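Local coordinates for protein Pbp related beta-lactamase (Pyrococcus abyssi, PDB 2QMI) that probably hydrolyses peptides as a member of the penicillin-binding protein and beta-lactamase family, working within a self-compartmentalizing octamer, at residues L104-S109 / T269-V274; A117-D122 / N129-S134; R196-F199 / E203-K206; L242-Y247 / A324-S329. All coordinates share one frame; numbering follows the deposited sequence.

In the fold
The four contacts all lie in the beta-lactamase-like part of the chain. Contacts 1 and 4 reach the same antiparallel sheet, contact 1 at its outermost strand 272-273 and contact 4 at strand 321-327, with centres about 25 Å apart; along the chain their segments alternate. Contacts 2 and 3 are short local closures, both nested inside the long loop closed by contact 1, and their centres are about 23 Å apart. Contacts 3 and 4 follow one another and meet directly, where Asp243 OD2 takes probable hydrogen bonds from Ser197 OG and Arg196 N. Contacts 1 and 4 thus join helical elements to the sheet at two places, and contacts 2 and 3 fasten local loops to neighbouring helices.

Contact 1: residues L104-S109 / T269-V274; sequences LLTHSS and TSYIKV
Thr106 OG1 is held by several polar groups at once: it hydrogen-bonds with the carbonyls of His102 and His103, and Ser108 OG lies 2.8 Å from Thr106 OG1. With its hydroxyl turned inward in this way, the residue presents its methyl to the other segment. A chi1 of 56° sets CG2 anti to the carbonyl carbon, from where Thr106 CG2 meets Tyr271 CB at 3.9 Å and Tyr271 CD2 at the same distance. The two side chains cross at about a right angle, and the methyl comes to the ring obliquely. The ring's far end is anchored separately, through a hydrogen bond from Tyr271 OH to the carbonyl of Lys266, while Tyr286 stacks on the ring. Two recognised backbone motifs meet here. Helix 101-105 ends in a Schellman motif, with His107 at positive phi, and Tyr271 and Ile272 form a classic beta bulge opposite Tyr284 at the edge of the sheet. Within the bulge, Ile272 offers both branches to the turn. Its CG2 rests 3.8 Å from Thr106 O, and because CG1 runs anti to the backbone N (chi1 -167°), Ile272 CD1 extends to within 4.2 Å of Ser108 CB. On the Schellman turn, the His107 ring meets that of Tyr160 and its side chain touches Lys62, both residues of what is probably an SxxK-type active site.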
loop_
_atom_site.group_PDB
_atom_site.type_symbol
_atom_site.label_atom_id
_atom_site.label_comp_id
_atom_site.label_asym_id
_atom_site.label_seq_id
_atom_site.Cartn_x
_atom_site.Cartn_y
_atom_site.Cartn_z
ATOM N N LEU A 104 -35.345 -14.576 37.251
ATOM C CA LEU A 104 -35.060 -14.628 35.817
ATOM C C LEU A 104 -35.883 -13.605 35.040
ATOM O O LEU A 104 -35.376 -12.945 34.139
ATOM C CB LEU A 104 -35.342 -16.028 35.255
ATOM C CG LEU A 104 -34.524 -17.221 35.761
ATOM C CD1 LEU A 104 -34.980 -18.487 35.033
ATOM C CD2 LEU A 104 -33.044 -16.978 35.530
ATOM N N LEU A 105 -37.158 -13.488 35.387
ATOM C CA LEU A 105 -38.050 -12.541 34.721
ATOM C C LEU A 105 -37.567 -11.104 34.890
ATOM O O LEU A 105 -37.726 -10.277 33.993
ATOM C CB LEU A 105 -39.463 -12.655 35.301
ATOM C CG LEU A 105 -40.304 -13.891 34.982
ATOM C CD1 LEU A 105 -41.516 -13.937 35.913
ATOM C CD2 LEU A 105 -40.735 -13.851 33.519
ATOM N N THR A 106 -36.978 -10.819 36.049
ATOM C CA THR A 106 -36.496 -9.483 36.365
ATOM C C THR A 106 -35.003 -9.251 36.131
ATOM O O THR A 106 -34.492 -8.171 36.430
ATOM C CB THR A 106 -36.817 -9.135 37.837
ATOM O OG1 THR A 106 -36.261 -10.138 38.694
ATOM C CG2 THR A 106 -38.320 -9.070 38.057
ATOM N N HIS A 107 -34.306 -10.246 35.588
ATOM C CA HIS A 107 -32.873 -10.122 35.349
ATOM C C HIS A 107 -32.182 -9.776 36.657
ATOM O O HIS A 107 -31.309 -8.910 36.685
ATOM C CB HIS A 107 -32.576 -9.015 34.337
ATOM C CG HIS A 107 -33.181 -9.245 32.990
ATOM N ND1 HIS A 107 -32.745 -10.232 32.134
ATOM C CD2 HIS A 107 -34.185 -8.604 32.346
ATOM C CE1 HIS A 107 -33.455 -10.190 31.020
ATOM N NE2 HIS A 107 -34.335 -9.211 31.124
ATOM N N SER A 108 -32.585 -10.443 37.736
ATOM C CA SER A 108 -31.999 -10.206 39.053
ATOM C C SER A 108 -31.346 -11.444 39.685
ATOM O O SER A 108 -31.077 -11.455 40.890
ATOM C CB SER A 108 -33.061 -9.640 40.014
ATOM O OG SER A 108 -34.065 -10.587 40.320
ATOM N N SER A 109 -31.083 -12.476 38.882
ATOM C CA SER A 109 -30.464 -13.694 39.399
ATOM C C SER A 109 -29.147 -13.415 40.126
ATOM O O SER A 109 -28.723 -14.190 40.990
ATOM C CB SER A 109 -30.209 -14.693 38.267
ATOM O OG SER A 109 -29.248 -14.206 37.351
ATOM N N THR A 269 -45.447 -4.066 36.586
ATOM C CA THR A 269 -44.961 -3.563 37.868
ATOM C C THR A 269 -43.434 -3.490 37.919
ATOM O O THR A 269 -42.747 -4.454 37.600
ATOM C CB THR A 269 -45.459 -4.449 39.038
ATOM O OG1 THR A 269 -46.890 -4.500 39.025
ATOM C CG2 THR A 269 -44.998 -3.880 40.378
ATOM N N SER A 270 -42.911 -2.341 38.325
ATOM C CA SER A 270 -41.472 -2.170 38.414
ATOM C C SER A 270 -40.936 -2.858 39.668
ATOM O O SER A 270 -41.138 -2.376 40.783
ATOM C CB SER A 270 -41.114 -0.680 38.437
ATOM O OG SER A 270 -39.708 -0.493 38.366
ATOM N N TYR A 271 -40.258 -3.990 39.477
ATOM C CA TYR A 271 -39.688 -4.751 40.590
ATOM C C TYR A 271 -38.250 -4.339 40.884
ATOM O O TYR A 271 -37.756 -4.531 41.991
ATOM C CB TYR A 271 -39.713 -6.247 40.276
ATOM C CG TYR A 271 -41.095 -6.785 40.043
ATOM C CD1 TYR A 271 -41.960 -7.034 41.112
ATOM C CD2 TYR A 271 -41.570 -6.989 38.749
ATOM C CE1 TYR A 271 -43.270 -7.470 40.891
ATOM C CE2 TYR A 271 -42.873 -7.418 38.521
ATOM C CZ TYR A 271 -43.715 -7.657 39.593
ATOM O OH TYR A 271 -44.999 -8.084 39.353
ATOM N N ILE A 272 -37.574 -3.770 39.892
ATOM C CA ILE A 272 -36.192 -3.377 40.096
ATOM C C ILE A 272 -35.768 -2.238 39.170
ATOM O O ILE A 272 -36.274 -2.105 38.057
ATOM C CB ILE A 272 -35.255 -4.608 39.906
ATOM C CG1 ILE A 272 -33.854 -4.287 40.429
ATOM C CG2 ILE A 272 -35.228 -5.026 38.430
ATOM C CD1 ILE A 272 -32.879 -5.451 40.325
ATOM N N LYS A 273 -34.837 -1.417 39.646
ATOM C CA LYS A 273 -34.340 -0.275 38.884
ATOM C C LYS A 273 -33.324 -0.720 37.827
ATOM O O LYS A 273 -32.511 -1.611 38.066
ATOM C CB LYS A 273 -33.700 0.736 39.847
ATOM C CG LYS A 273 -33.390 2.113 39.254
ATOM C CD LYS A 273 -32.576 2.965 40.243
ATOM C CE LYS A 273 -32.275 4.369 39.716
ATOM N NZ LYS A 273 -31.395 4.366 38.504
ATOM N N VAL A 274 -33.378 -0.094 36.657
ATOM C CA VAL A 274 -32.459 -0.420 35.567
ATOM C C VAL A 274 -31.476 0.726 35.330
ATOM O O VAL A 274 -31.754 1.866 35.690
ATOM C CB VAL A 274 -33.228 -0.691 34.265
ATOM C CG1 VAL A 274 -34.153 -1.877 34.454
ATOM C CG2 VAL A 274 -34.023 0.550 33.864
#

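Contact 2: residues A117-D122 / N129-S134; sequences AEAFID and NWLPVS
Phe120 overlaps the Leu131 carbonyl with the edge of its ring: Leu131 O sits near the ring plane, 3.3 Å from Phe120 CD1. Having CG anti to the backbone N (chi1 172°) swings the ring out from the helix along the 129-134 segment, where the same corner, Phe120 CD1, meets Val133 CG2 at 4.0 Å. That carbonyl also closes an inverse gamma turn centred on Pro132, accepting the 2.7 Å hydrogen bond from Val133 N to Leu131 O. One helical position earlier, Ala119 CB abuts Leu131 CB at 4.0 Å. A water bridges the backbones, donating to Phe120 O at 2.9 Å and accepting from Leu131 N. Farther along the helix, Asn129 N makes a weak bond of 3.4 Å to Asp122 OD2, though with a fairly straight angle of 160°. Two other subunits of the octamer close over the outside: Tyr40 of the second subunit packs on Phe120, and Thr376 of the third subunit packs on Ala119. Helix 116-124 thus has the returning loop laid along its flank, and Leu131 and Val133 pass on to helix 136-142 through Phe142 and Thr139.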
loop_
_atom_site.group_PDB
_atom_site.type_symbol
_atom_site.label_atom_id
_atom_site.label_comp_id
_atom_site.label_asym_id
_atom_site.label_seq_id
_atom_site.Cartn_x
_atom_site.Cartn_y
_atom_site.Cartn_z
ATOM N N ALA A 117 -25.504 -14.000 23.290
ATOM C CA ALA A 117 -26.155 -13.453 22.106
ATOM C C ALA A 117 -25.211 -12.580 21.284
ATOM O O ALA A 117 -25.242 -12.614 20.054
ATOM C CB ALA A 117 -27.396 -12.668 22.501
ATOM N N GLU A 118 -24.374 -11.797 21.962
ATOM C CA GLU A 118 -23.419 -10.934 21.268
ATOM C C GLU A 118 -22.486 -11.766 20.388
ATOM O O GLU A 118 -22.289 -11.457 19.211
ATOM C CB GLU A 118 -22.582 -10.131 22.273
ATOM C CG GLU A 118 -23.339 -9.022 22.992
ATOM C CD GLU A 118 -24.225 -9.526 24.121
ATOM O OE1 GLU A 118 -24.239 -10.748 24.393
ATOM O OE2 GLU A 118 -24.904 -8.682 24.747
ATOM N N ALA A 119 -21.915 -12.822 20.965
ATOM C CA ALA A 119 -21.001 -13.705 20.238
ATOM C C ALA A 119 -21.698 -14.465 19.109
ATOM O O ALA A 119 -21.159 -14.585 18.016
ATOM C CB ALA A 119 -20.352 -14.686 21.194
ATOM N N PHE A 120 -22.896 -14.972 19.382
ATOM C CA PHE A 120 -23.659 -15.716 18.388
ATOM C C PHE A 120 -23.960 -14.883 17.148
ATOM O O PHE A 120 -23.560 -15.234 16.039
ATOM C CB PHE A 120 -24.986 -16.211 18.980
ATOM C CG PHE A 120 -25.915 -16.830 17.959
ATOM C CD1 PHE A 120 -25.554 -17.988 17.276
ATOM C CD2 PHE A 120 -27.145 -16.250 17.675
ATOM C CE1 PHE A 120 -26.410 -18.556 16.328
ATOM C CE2 PHE A 120 -28.005 -16.812 16.729
ATOM C CZ PHE A 120 -27.636 -17.965 16.057
ATOM N N ILE A 121 -24.683 -13.784 17.338
ATOM C CA ILE A 121 -25.050 -12.924 16.224
ATOM C C ILE A 121 -23.841 -12.372 15.471
ATOM O O ILE A 121 -23.846 -12.321 14.241
ATOM C CB ILE A 121 -25.954 -11.769 16.713
ATOM C CG1 ILE A 121 -27.264 -12.352 17.252
ATOM C CG2 ILE A 121 -26.234 -10.788 15.578
ATOM C CD1 ILE A 121 -28.182 -11.339 17.890
ATOM N N ASP A 122 -22.803 -11.976 16.202
ATOM C CA ASP A 122 -21.606 -11.427 15.570
ATOM C C ASP A 122 -21.004 -12.395 14.548
ATOM O O ASP A 122 -20.708 -12.012 13.419
ATOM C CB ASP A 122 -20.554 -11.084 16.628
ATOM C CG ASP A 122 -19.363 -10.329 16.046
ATOM O OD1 ASP A 122 -19.553 -9.180 15.598
ATOM O OD2 ASP A 122 -18.242 -10.885 16.030
ATOM N N ASN A 129 -15.839 -13.239 16.253
ATOM C CA ASN A 129 -16.025 -14.295 17.242
ATOM C C ASN A 129 -16.968 -15.378 16.731
ATOM O O ASN A 129 -17.387 -15.350 15.568
ATOM C CB ASN A 129 -16.497 -13.744 18.599
ATOM C CG ASN A 129 -17.542 -12.685 18.463
ATOM O OD1 ASN A 129 -18.492 -12.836 17.689
ATOM N ND2 ASN A 129 -17.390 -11.598 19.219
ATOM N N TRP A 130 -17.305 -16.332 17.595
ATOM C CA TRP A 130 -18.147 -17.444 17.172
ATOM C C TRP A 130 -18.727 -18.232 18.350
ATOM O O TRP A 130 -18.042 -18.479 19.336
ATOM C CB TRP A 130 -17.299 -18.362 16.278
ATOM C CG TRP A 130 -18.049 -19.425 15.525
ATOM C CD1 TRP A 130 -18.034 -20.768 15.769
ATOM C CD2 TRP A 130 -18.903 -19.234 14.386
ATOM N NE1 TRP A 130 -18.821 -21.425 14.856
ATOM C CE2 TRP A 130 -19.367 -20.510 13.995
ATOM C CE3 TRP A 130 -19.320 -18.110 13.659
ATOM C CZ2 TRP A 130 -20.230 -20.696 12.904
ATOM C CZ3 TRP A 130 -20.179 -18.295 12.574
ATOM C CH2 TRP A 130 -20.622 -19.583 12.209
ATOM N N LEU A 131 -20.000 -18.602 18.235
ATOM C CA LEU A 131 -20.708 -19.387 19.253
ATOM C C LEU A 131 -21.897 -20.038 18.533
ATOM O O LEU A 131 -23.034 -19.586 18.657
ATOM C CB LEU A 131 -21.213 -18.488 20.394
ATOM C CG LEU A 131 -21.855 -19.227 21.585
ATOM C CD1 LEU A 131 -20.841 -20.206 22.190
ATOM C CD2 LEU A 131 -22.326 -18.235 22.644
ATOM N N PRO A 132 -21.639 -21.116 17.774
ATOM C CA PRO A 132 -22.648 -21.851 17.007
ATOM C C PRO A 132 -23.697 -22.600 17.814
ATOM O O PRO A 132 -23.756 -23.824 17.767
ATOM C CB PRO A 132 -21.800 -22.790 16.155
ATOM C CG PRO A 132 -20.695 -23.139 17.091
ATOM C CD PRO A 132 -20.330 -21.789 17.676
ATOM N N VAL A 133 -24.519 -21.865 18.554
ATOM C CA VAL A 133 -25.575 -22.480 19.354
ATOM C C VAL A 133 -26.878 -22.421 18.568
ATOM O O VAL A 133 -27.709 -21.537 18.779
ATOM C CB VAL A 133 -25.761 -21.764 20.715
ATOM C CG1 VAL A 133 -24.612 -22.106 21.638
ATOM C CG2 VAL A 133 -25.861 -20.252 20.510
ATOM N N SER A 134 -27.039 -23.379 17.659
ATOM C CA SER A 134 -28.211 -23.463 16.794
ATOM C C SER A 134 -29.502 -23.843 17.505
ATOM O O SER A 134 -30.573 -23.850 16.893
ATOM C CB SER A 134 -27.942 -24.468 15.676
ATOM O OG SER A 134 -27.604 -25.733 16.223
HETATM O O HOH W 1 -21.669 -17.423 15.833
#

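Contact 3: residues R196-F199 / E203-K206; sequences RSYF and EVEK
Tyr198 turns its ring toward the short helix 201-204 and receives Glu203 and Val204 at different parts of it. Its chi1 of -42° places CG beside the backbone N and anti to the carbonyl carbon, which carries the ring out against the first two residues of the 203-206 segment. The tightest approach is from the glutamate stem, with Glu203 CB 3.4 Å from Tyr198 CD1. Glu203 O stands over one face of the ring, displaced toward its rim, while the carbonyl carbon of Arg196 lies over the opposite face, so the aromatic group is sandwiched between backbone atoms. Beyond CG the glutamate chain is extended and its carboxylate plane is inclined by 65° to the ring; Glu203 OE1 comes to 3.6 Å from Tyr198 CB and equally near Phe199 N, and OE2 has a long, weak ion pair with Lys185. Val204 arrives on the CD2 side: with CG1 anti to its own backbone N (chi1 175°), Val204 CG2 packs obliquely at 3.7 Å from Tyr198 CD2. The phenol end is fixed by a hydrogen bond with Asp207 OD2, and the other oxygen of that carboxylate makes a salt bridge to Arg196 NH2. The arrangement is a compact chain reversal in the beta-lactamase-like domain, a loop folded against the helical turn that directly follows it and bonded through the Tyr198 backbone to Leu238.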
loop_
_atom_site.group_PDB
_atom_site.type_symbol
_atom_site.label_atom_id
_atom_site.label_comp_id
_atom_site.label_asym_id
_atom_site.label_seq_id
_atom_site.Cartn_x
_atom_site.Cartn_y
_atom_site.Cartn_z
ATOM N N ARG A 196 -49.511 -13.920 11.197
ATOM C CA ARG A 196 -48.295 -13.657 10.425
ATOM C C ARG A 196 -47.123 -13.332 11.352
ATOM O O ARG A 196 -46.342 -12.409 11.114
ATOM C CB ARG A 196 -48.537 -12.536 9.405
ATOM C CG ARG A 196 -49.538 -12.946 8.321
ATOM C CD ARG A 196 -49.664 -11.952 7.169
ATOM N NE ARG A 196 -48.424 -11.797 6.408
ATOM C CZ ARG A 196 -47.683 -10.696 6.418
ATOM N NH1 ARG A 196 -48.057 -9.656 7.147
ATOM N NH2 ARG A 196 -46.562 -10.636 5.710
ATOM N N SER A 197 -47.028 -14.112 12.426
ATOM C CA SER A 197 -45.965 -13.988 13.412
ATOM C C SER A 197 -45.344 -15.381 13.440
ATOM O O SER A 197 -46.041 -16.353 13.717
ATOM C CB SER A 197 -46.556 -13.621 14.775
ATOM O OG SER A 197 -47.259 -12.387 14.699
ATOM N N TYR A 198 -44.046 -15.489 13.163
ATOM C CA TYR A 198 -43.409 -16.806 13.096
ATOM C C TYR A 198 -42.143 -17.056 13.922
ATOM O O TYR A 198 -41.554 -16.140 14.500
ATOM C CB TYR A 198 -43.063 -17.117 11.642
ATOM C CG TYR A 198 -44.116 -16.754 10.609
ATOM C CD1 TYR A 198 -45.223 -17.578 10.381
ATOM C CD2 TYR A 198 -43.973 -15.614 9.816
ATOM C CE1 TYR A 198 -46.158 -17.280 9.384
ATOM C CE2 TYR A 198 -44.899 -15.309 8.819
ATOM C CZ TYR A 198 -45.986 -16.145 8.609
ATOM O OH TYR A 198 -46.894 -15.839 7.621
ATOM N N PHE A 199 -41.727 -18.323 13.927
ATOM C CA PHE A 199 -40.514 -18.793 14.599
ATOM C C PHE A 199 -39.662 -19.581 13.607
ATOM O O PHE A 199 -38.444 -19.406 13.527
ATOM C CB PHE A 199 -40.856 -19.724 15.768
ATOM C CG PHE A 199 -41.046 -19.018 17.075
ATOM C CD1 PHE A 199 -39.976 -18.375 17.693
ATOM C CD2 PHE A 199 -42.290 -18.999 17.695
ATOM C CE1 PHE A 199 -40.140 -17.724 18.911
ATOM C CE2 PHE A 199 -42.464 -18.350 18.914
ATOM C CZ PHE A 199 -41.388 -17.710 19.524
ATOM N N GLU A 203 -42.004 -21.373 7.579
ATOM C CA GLU A 203 -43.219 -20.558 7.526
ATOM C C GLU A 203 -42.923 -19.181 6.916
ATOM O O GLU A 203 -43.754 -18.602 6.212
ATOM C CB GLU A 203 -43.777 -20.339 8.936
ATOM C CG GLU A 203 -43.960 -21.582 9.789
ATOM C CD GLU A 203 -44.488 -21.242 11.177
ATOM O OE1 GLU A 203 -43.738 -20.624 11.984
ATOM O OE2 GLU A 203 -45.665 -21.583 11.459
ATOM N N VAL A 204 -41.731 -18.659 7.192
ATOM C CA VAL A 204 -41.325 -17.341 6.708
ATOM C C VAL A 204 -41.009 -17.281 5.211
ATOM O O VAL A 204 -41.310 -16.285 4.548
ATOM C CB VAL A 204 -40.104 -16.834 7.509
ATOM C CG1 VAL A 204 -39.584 -15.526 6.932
ATOM C CG2 VAL A 204 -40.499 -16.655 8.973
ATOM N N GLU A 205 -40.407 -18.340 4.681
ATOM C CA GLU A 205 -40.057 -18.365 3.265
ATOM C C GLU A 205 -41.291 -18.519 2.384
ATOM O O GLU A 205 -41.210 -18.381 1.159
ATOM C CB GLU A 205 -39.056 -19.492 2.984
ATOM C CG GLU A 205 -39.602 -20.899 3.174
ATOM C CD GLU A 205 -38.498 -21.957 3.150
ATOM O OE1 GLU A 205 -38.817 -23.173 3.233
ATOM O OE2 GLU A 205 -37.307 -21.566 3.060
ATOM N N LYS A 206 -42.433 -18.794 3.010
ATOM C CA LYS A 206 -43.678 -18.946 2.266
ATOM C C LYS A 206 -44.419 -17.612 2.209
ATOM O O LYS A 206 -45.279 -17.412 1.349
ATOM C CB LYS A 206 -44.582 -20.001 2.915
ATOM C CG LYS A 206 -43.998 -21.416 2.976
ATOM C CD LYS A 206 -43.451 -21.887 1.615
ATOM C CE LYS A 206 -44.507 -21.834 0.510
ATOM N NZ LYS A 206 -43.952 -22.261 -0.820
HETATM O O HOH W 2 -46.154 -18.475 5.604
#

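Contact 4: residues L242-Y247 / A324-S329; sequences LDLAKY and AVLENS
Leu244 supplies the helix side of this contact with two apolar touches at different depths of one side chain. Near its base, Leu244 CB meets Ala324 CB at 4.1 Å, and the alanine's small size lets the helix come close, with Leu244 and Ala324 having the nearest pair of CA atoms at 6.6 Å. At its end, Leu244 CD1 faces Leu326 CD2 at 4.1 Å and Leu326 CD1 at 4.2 Å, the two leucines reaching toward each other tip to tip. Both have CG anti to the carbonyl carbon, with chi1 of -64° in Leu244 and -69° in Leu326, a geometry that aims the methyls of the two residues at each other. Backbone hydrogen bonds hold each segment in its own element. The helix has its own bond from Tyr247 N to Asp243 O at 3.1 Å, while the strand is held on either side, Ala324 and Leu326 bonding with Ser25 and Ser23, and Val325 and Glu327 with Tyr312 and Thr310. Strand 321-327 therefore lies inside the antiparallel sheet between strands 21-28 and 310-316. Helix 241-252 packs across one face, where Leu244 also touches Ile313, and Val325, pointing to the other face, packs on Ile337 and Ala338 of helix 334-345.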
loop_
_atom_site.group_PDB
_atom_site.type_symbol
_atom_site.label_atom_id
_atom_site.label_comp_id
_atom_site.label_asym_id
_atom_site.label_seq_id
_atom_site.Cartn_x
_atom_site.Cartn_y
_atom_site.Cartn_z
ATOM N N LEU A 242 -48.598 -4.712 12.233
ATOM C CA LEU A 242 -50.040 -4.899 12.333
ATOM C C LEU A 242 -50.351 -5.982 13.364
ATOM O O LEU A 242 -51.275 -5.835 14.161
ATOM C CB LEU A 242 -50.636 -5.284 10.977
ATOM C CG LEU A 242 -50.868 -4.118 10.020
ATOM C CD1 LEU A 242 -51.453 -4.631 8.727
ATOM C CD2 LEU A 242 -51.807 -3.112 10.665
ATOM N N ASP A 243 -49.570 -7.060 13.349
ATOM C CA ASP A 243 -49.759 -8.154 14.292
ATOM C C ASP A 243 -49.425 -7.680 15.706
ATOM O O ASP A 243 -50.132 -8.007 16.661
ATOM C CB ASP A 243 -48.876 -9.354 13.906
ATOM C CG ASP A 243 -49.586 -10.335 12.975
ATOM O OD1 ASP A 243 -50.424 -9.892 12.161
ATOM O OD2 ASP A 243 -49.297 -11.551 13.045
ATOM N N LEU A 244 -48.353 -6.904 15.839
ATOM C CA LEU A 244 -47.960 -6.391 17.150
ATOM C C LEU A 244 -48.996 -5.397 17.668
ATOM O O LEU A 244 -49.089 -5.160 18.876
ATOM C CB LEU A 244 -46.582 -5.731 17.075
ATOM C CG LEU A 244 -45.452 -6.695 16.706
ATOM C CD1 LEU A 244 -44.139 -5.925 16.534
ATOM C CD2 LEU A 244 -45.325 -7.769 17.785
ATOM N N ALA A 245 -49.769 -4.808 16.757
ATOM C CA ALA A 245 -50.821 -3.868 17.165
ATOM C C ALA A 245 -51.902 -4.670 17.897
ATOM O O ALA A 245 -52.366 -4.278 18.961
ATOM C CB ALA A 245 -51.415 -3.167 15.951
ATOM N N LYS A 246 -52.286 -5.804 17.313
ATOM C CA LYS A 246 -53.285 -6.677 17.917
ATOM C C LYS A 246 -52.762 -7.107 19.279
ATOM O O LYS A 246 -53.517 -7.227 20.239
ATOM C CB LYS A 246 -53.501 -7.921 17.054
ATOM C CG LYS A 246 -54.093 -7.653 15.685
ATOM C CD LYS A 246 -54.123 -8.920 14.855
ATOM C CE LYS A 246 -54.746 -8.667 13.500
ATOM N NZ LYS A 246 -54.657 -9.871 12.638
ATOM N N TYR A 247 -51.454 -7.342 19.336
ATOM C CA TYR A 247 -50.777 -7.765 20.553
ATOM C C TYR A 247 -50.824 -6.667 21.612
ATOM O O TYR A 247 -51.103 -6.932 22.785
ATOM C CB TYR A 247 -49.325 -8.133 20.234
ATOM C CG TYR A 247 -48.528 -8.630 21.416
ATOM C CD1 TYR A 247 -48.926 -9.764 22.126
ATOM C CD2 TYR A 247 -47.361 -7.976 21.818
ATOM C CE1 TYR A 247 -48.183 -10.233 23.207
ATOM C CE2 TYR A 247 -46.613 -8.436 22.895
ATOM C CZ TYR A 247 -47.029 -9.564 23.586
ATOM O OH TYR A 247 -46.293 -10.013 24.655
ATOM N N ALA A 324 -45.952 0.594 17.613
ATOM C CA ALA A 324 -45.073 -0.491 17.222
ATOM C C ALA A 324 -44.256 -0.001 16.033
ATOM O O ALA A 324 -44.815 0.520 15.064
ATOM C CB ALA A 324 -45.883 -1.718 16.836
ATOM N N VAL A 325 -42.936 -0.157 16.128
ATOM C CA VAL A 325 -42.009 0.242 15.072
ATOM C C VAL A 325 -41.000 -0.881 14.783
ATOM O O VAL A 325 -40.334 -1.387 15.695
ATOM C CB VAL A 325 -41.216 1.509 15.467
ATOM C CG1 VAL A 325 -40.253 1.906 14.343
ATOM C CG2 VAL A 325 -42.170 2.646 15.774
ATOM N N LEU A 326 -40.897 -1.273 13.516
ATOM C CA LEU A 326 -39.957 -2.313 13.117
ATOM C C LEU A 326 -38.972 -1.723 12.110
ATOM O O LEU A 326 -39.341 -0.874 11.303
ATOM C CB LEU A 326 -40.701 -3.513 12.519
ATOM C CG LEU A 326 -41.536 -4.295 13.538
ATOM C CD1 LEU A 326 -42.179 -5.505 12.882
ATOM C CD2 LEU A 326 -40.639 -4.725 14.692
ATOM N N GLU A 327 -37.726 -2.177 12.158
ATOM C CA GLU A 327 -36.699 -1.652 11.274
ATOM C C GLU A 327 -35.763 -2.693 10.657
ATOM O O GLU A 327 -35.346 -3.648 11.309
ATOM C CB GLU A 327 -35.873 -0.603 12.026
ATOM C CG GLU A 327 -34.932 0.204 11.148
ATOM C CD GLU A 327 -34.148 1.230 11.944
ATOM O OE1 GLU A 327 -34.777 1.949 12.759
ATOM O OE2 GLU A 327 -32.910 1.319 11.747
ATOM N N ASN A 328 -35.429 -2.441 9.394
ATOM C CA ASN A 328 -34.570 -3.260 8.541
ATOM C C ASN A 328 -33.070 -3.188 8.837
ATOM O O ASN A 328 -32.261 -3.579 8.001
ATOM C CB ASN A 328 -34.788 -2.835 7.088
ATOM C CG ASN A 328 -35.082 -3.996 6.196
ATOM O OD1 ASN A 328 -35.307 -5.099 6.683
ATOM N ND2 ASN A 328 -35.101 -3.769 4.887
ATOM N N SER A 329 -32.707 -2.673 10.008
ATOM C CA SER A 329 -31.305 -2.537 10.404
ATOM C C SER A 329 -31.262 -1.869 11.775
ATOM O O SER A 329 -32.269 -1.850 12.485
ATOM C CB SER A 329 -30.535 -1.684 9.382
ATOM O OG SER A 329 -31.111 -0.391 9.251
#